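Local coordinates for protein 1-deoxy-D-xylulose 5-phosphate reductoisomerase (Zymomonas mobilis, PDB 1R0K) that catalyses the NADPH-dependent rearrangement and reduction of 1-deoxy-D-xylulose 5-phosphate to 2-C-methyl-D-erythritol 4-phosphate in isoprenoid biosynthesis, with a divalent metal cation, at residues Ala189-Pro193 and Glu194-Gln198; Ile331-Ala334 and Ala335-Lys339. All blocks are in the same frame, centred on the assembly; numbering follows the deposited sequence.

Interaction 1 of 2, residues Ala189-Pro193 and Glu194-Gln198; sequences ATVTP and ERAVQ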
# COMPACT_ATOMS: atom_id res chain seq x y z
N ALA B 189 -19.48 -25.38 -20.24
CA ALA B 189 -20.73 -25.56 -20.96
C ALA B 189 -21.66 -26.54 -20.25
O ALA B 189 -22.88 -26.41 -20.33
CB ALA B 189 -20.45 -26.04 -22.37
N THR B 190 -21.08 -27.51 -19.55
CA THR B 190 -21.86 -28.54 -18.85
C THR B 190 -22.16 -28.26 -17.39
O THR B 190 -22.88 -29.02 -16.74
CB THR B 190 -21.15 -29.90 -18.89
OG1 THR B 190 -20.07 -29.90 -17.94
CG2 THR B 190 -20.58 -30.17 -20.27
N VAL B 191 -21.62 -27.18 -16.85
CA VAL B 191 -21.85 -26.87 -15.44
C VAL B 191 -23.33 -26.75 -15.07
O VAL B 191 -24.10 -26.04 -15.72
CB VAL B 191 -21.10 -25.57 -15.05
CG1 VAL B 191 -21.49 -25.14 -13.64
CG2 VAL B 191 -19.60 -25.82 -15.12
N THR B 192 -23.72 -27.46 -14.01
CA THR B 192 -25.10 -27.43 -13.53
C THR B 192 -25.26 -26.41 -12.40
O THR B 192 -24.28 -26.05 -11.74
CB THR B 192 -25.55 -28.81 -12.97
OG1 THR B 192 -24.78 -29.12 -11.80
CG2 THR B 192 -25.34 -29.91 -14.01
N PRO B 193 -26.49 -25.92 -12.18
CA PRO B 193 -26.76 -24.93 -11.13
C PRO B 193 -26.35 -25.47 -9.76
O PRO B 193 -25.87 -24.72 -8.90
CB PRO B 193 -28.27 -24.73 -11.21
CG PRO B 193 -28.58 -25.06 -12.64
CD PRO B 193 -27.73 -26.26 -12.90
N GLU B 194 -26.54 -26.77 -9.56
CA GLU B 194 -26.20 -27.40 -8.30
C GLU B 194 -24.70 -27.33 -8.01
O GLU B 194 -24.28 -27.11 -6.87
CB GLU B 194 -26.68 -28.86 -8.29
CG GLU B 194 -28.19 -28.99 -8.29
CD GLU B 194 -28.80 -29.11 -9.68
OE1 GLU B 194 -28.22 -28.57 -10.64
OE2 GLU B 194 -29.86 -29.76 -9.80
N ARG B 195 -23.88 -27.50 -9.04
CA ARG B 195 -22.44 -27.45 -8.86
C ARG B 195 -21.93 -26.02 -8.74
O ARG B 195 -21.10 -25.71 -7.88
CB ARG B 195 -21.72 -28.13 -10.02
CG ARG B 195 -20.36 -28.70 -9.62
CD ARG B 195 -19.18 -28.08 -10.34
NE ARG B 195 -19.03 -28.57 -11.70
CZ ARG B 195 -17.85 -28.71 -12.31
NH1 ARG B 195 -16.73 -28.41 -11.68
NH2 ARG B 195 -17.80 -29.14 -13.57
N ALA B 196 -22.46 -25.15 -9.60
CA ALA B 196 -22.05 -23.74 -9.64
C ALA B 196 -22.26 -22.94 -8.36
O ALA B 196 -21.49 -22.02 -8.07
CB ALA B 196 -22.76 -23.04 -10.79
N VAL B 197 -23.28 -23.27 -7.59
CA VAL B 197 -23.55 -22.52 -6.36
C VAL B 197 -22.77 -23.02 -5.15
O VAL B 197 -22.78 -22.38 -4.10
CB VAL B 197 -25.05 -22.55 -6.02
CG1 VAL B 197 -25.85 -21.94 -7.16
CG2 VAL B 197 -25.50 -23.97 -5.75
N GLN B 198 -22.10 -24.16 -5.30
CA GLN B 198 -21.31 -24.72 -4.20
C GLN B 198 -20.21 -23.77 -3.75
O GLN B 198 -19.49 -23.20 -4.57
CB GLN B 198 -20.70 -26.06 -4.61
CG GLN B 198 -21.71 -27.19 -4.78
CD GLN B 198 -22.43 -27.52 -3.49
OE1 GLN B 198 -22.23 -26.87 -2.46
NE2 GLN B 198 -23.27 -28.55 -3.53
O HOH W 1 -19.95 -30.37 -15.23
O HOH W 2 -21.88 -29.74 -13.34
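Thr192 caps the helical turn that follows it and meets Arg195 and Ala196 across the contact. Ala196 N gives a nearly straight bond to Thr192 O (2.9 Å, N-H...O angle 170°). Arg195 N makes two weak bonds to Thr192, one to O and one to the side-chain OG1 at 3.3 Å. With chi1 at 65°, OG1 sits between the backbone N and the carbonyl carbon of Thr192, where it can face Arg195 N. Val197 N closes the turn on Pro193 O at 3.2 Å.

The Arg195 guanidinium meets two waters at its edge, in plane. One accepts from NH2 and donates to Thr190 OG1. The other accepts from Thr192 N at 3.0 Å and, weakly, from Arg195 NE. NH2 also forms a salt bridge with Glu187, and Val191 CG2 lies over one guanidinium face. Glu194 folds back at chi2, which brings OE1 to 3.3 Å from Pro193 CD, while OE2 pairs with Lys339. On the inner side Val191 CG1 touches Ala196 CB at 3.8 Å. An alanine in place of Pro193 lacks the ring's CG and CD and would probably leave a gap beside Glu194 OE1 and free the backbone at the first position of the turn. The arrangement is an N-cap on the short helix 193-196, with Thr192 as the cap residue.

Interaction 2 of 2, residues Ile331-Ala334 and Ala335-Lys339; sequences IAVA and AFLDK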
# COMPACT_ATOMS: atom_id res chain seq x y z
N ILE B 331 -31.65 -11.59 -14.82
CA ILE B 331 -32.58 -12.49 -15.49
C ILE B 331 -31.88 -13.76 -15.95
O ILE B 331 -32.36 -14.86 -15.71
CB ILE B 331 -33.22 -11.81 -16.73
CG1 ILE B 331 -34.10 -10.64 -16.28
CG2 ILE B 331 -34.04 -12.81 -17.53
CD1 ILE B 331 -35.31 -11.08 -15.48
N ALA B 332 -30.73 -13.60 -16.61
CA ALA B 332 -29.98 -14.73 -17.12
C ALA B 332 -29.55 -15.69 -16.01
O ALA B 332 -29.69 -16.90 -16.14
CB ALA B 332 -28.76 -14.24 -17.89
N VAL B 333 -29.02 -15.14 -14.92
CA VAL B 333 -28.59 -15.97 -13.79
C VAL B 333 -29.78 -16.76 -13.23
O VAL B 333 -29.69 -17.97 -13.01
CB VAL B 333 -27.95 -15.10 -12.68
CG1 VAL B 333 -27.74 -15.93 -11.42
CG2 VAL B 333 -26.62 -14.54 -13.16
N ALA B 334 -30.90 -16.07 -13.01
CA ALA B 334 -32.09 -16.72 -12.49
C ALA B 334 -32.55 -17.84 -13.43
O ALA B 334 -32.99 -18.90 -12.98
CB ALA B 334 -33.21 -15.69 -12.30
N ALA B 335 -32.45 -17.60 -14.73
CA ALA B 335 -32.85 -18.59 -15.73
C ALA B 335 -31.95 -19.82 -15.61
O ALA B 335 -32.42 -20.95 -15.67
CB ALA B 335 -32.75 -18.00 -17.13
N PHE B 336 -30.65 -19.58 -15.45
CA PHE B 336 -29.70 -20.68 -15.31
C PHE B 336 -30.06 -21.50 -14.07
O PHE B 336 -30.18 -22.72 -14.14
CB PHE B 336 -28.27 -20.15 -15.17
CG PHE B 336 -27.26 -21.21 -14.81
CD1 PHE B 336 -27.07 -22.32 -15.63
CD2 PHE B 336 -26.54 -21.11 -13.63
CE1 PHE B 336 -26.16 -23.32 -15.28
CE2 PHE B 336 -25.62 -22.11 -13.27
CZ PHE B 336 -25.44 -23.22 -14.10
N LEU B 337 -30.22 -20.82 -12.94
CA LEU B 337 -30.57 -21.48 -11.69
C LEU B 337 -31.88 -22.26 -11.81
O LEU B 337 -32.06 -23.31 -11.19
CB LEU B 337 -30.68 -20.46 -10.56
CG LEU B 337 -29.34 -19.84 -10.13
CD1 LEU B 337 -29.60 -18.74 -9.12
CD2 LEU B 337 -28.43 -20.91 -9.55
N ASP B 338 -32.80 -21.73 -12.63
CA ASP B 338 -34.10 -22.38 -12.84
C ASP B 338 -33.98 -23.47 -13.91
O ASP B 338 -34.97 -24.10 -14.28
CB ASP B 338 -35.14 -21.34 -13.28
CG ASP B 338 -36.56 -21.88 -13.23
OD1 ASP B 338 -37.39 -21.42 -14.04
OD2 ASP B 338 -36.83 -22.75 -12.38
N LYS B 339 -32.77 -23.66 -14.41
CA LYS B 339 -32.48 -24.68 -15.42
C LYS B 339 -33.16 -24.47 -16.77
O LYS B 339 -33.63 -25.43 -17.39
CB LYS B 339 -32.81 -26.06 -14.87
CG LYS B 339 -32.06 -26.39 -13.59
CD LYS B 339 -32.34 -27.79 -13.11
CE LYS B 339 -31.52 -28.11 -11.87
NZ LYS B 339 -31.74 -29.51 -11.44
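Residues 331-337 run as regular alpha-helix, each bond joining residues four apart: Ala335 N to Ile331 O, Phe336 N to Ala332 O, and Leu337 N to Val333 O, the last nearly linear at 174°. Asp338 N still reaches Ala334 O at 2.9 Å, one residue past the regular range.

Val333 and Leu337 lie side by side, one turn apart, and point the same way. Their tips CG1 and CD1 meet at 4.1 Å. Leu337 CG also rests 3.5 Å from Val333 O, beside the bond that this oxygen accepts. Ala335 CB fits against Ala332 O at 3.4 Å. Phe336 CB sits equally close to Val333 O. With chi1 at 171°, CG of Phe336 stands opposite its own backbone N, and the ring leads off the turn to pack on Ile210, Ile341 and Ile346. Val333 joins it on Ile210 and Ile346, while Ala335 faces Met383 of helix 365-385.

Lys339 has positive phi (64°), and its N bonds back to Phe336 O at 2.8 Å. Together with a second bond back into the last turn, this is a Schellman motif, which ends helix 321-337.

Overall arrangement
The two contacts sit at opposite kinds of helix end: interaction 1 starts the short helix 193-196 and interaction 2 finishes the long helix 321-337. They touch directly. Lys339 NZ forms a salt bridge with Glu194 OE2, Pro193 CG packs on Phe336 O, and the Phe336 ring lies against Val191 O and the Thr192 carbonyl carbon. Both are partly buried and share Ile210 of helix 206-214 as a neighbour. Interaction 1 is the more polar, with waters and charged side chains on its solvent-facing side. Interaction 2 relies on backbone bonds and apolar packing against several helices. Val197 and Leu337 also touch, close to Gly205, which probably binds NADPH; Val197 is nearer still to His199, a probable substrate ligand.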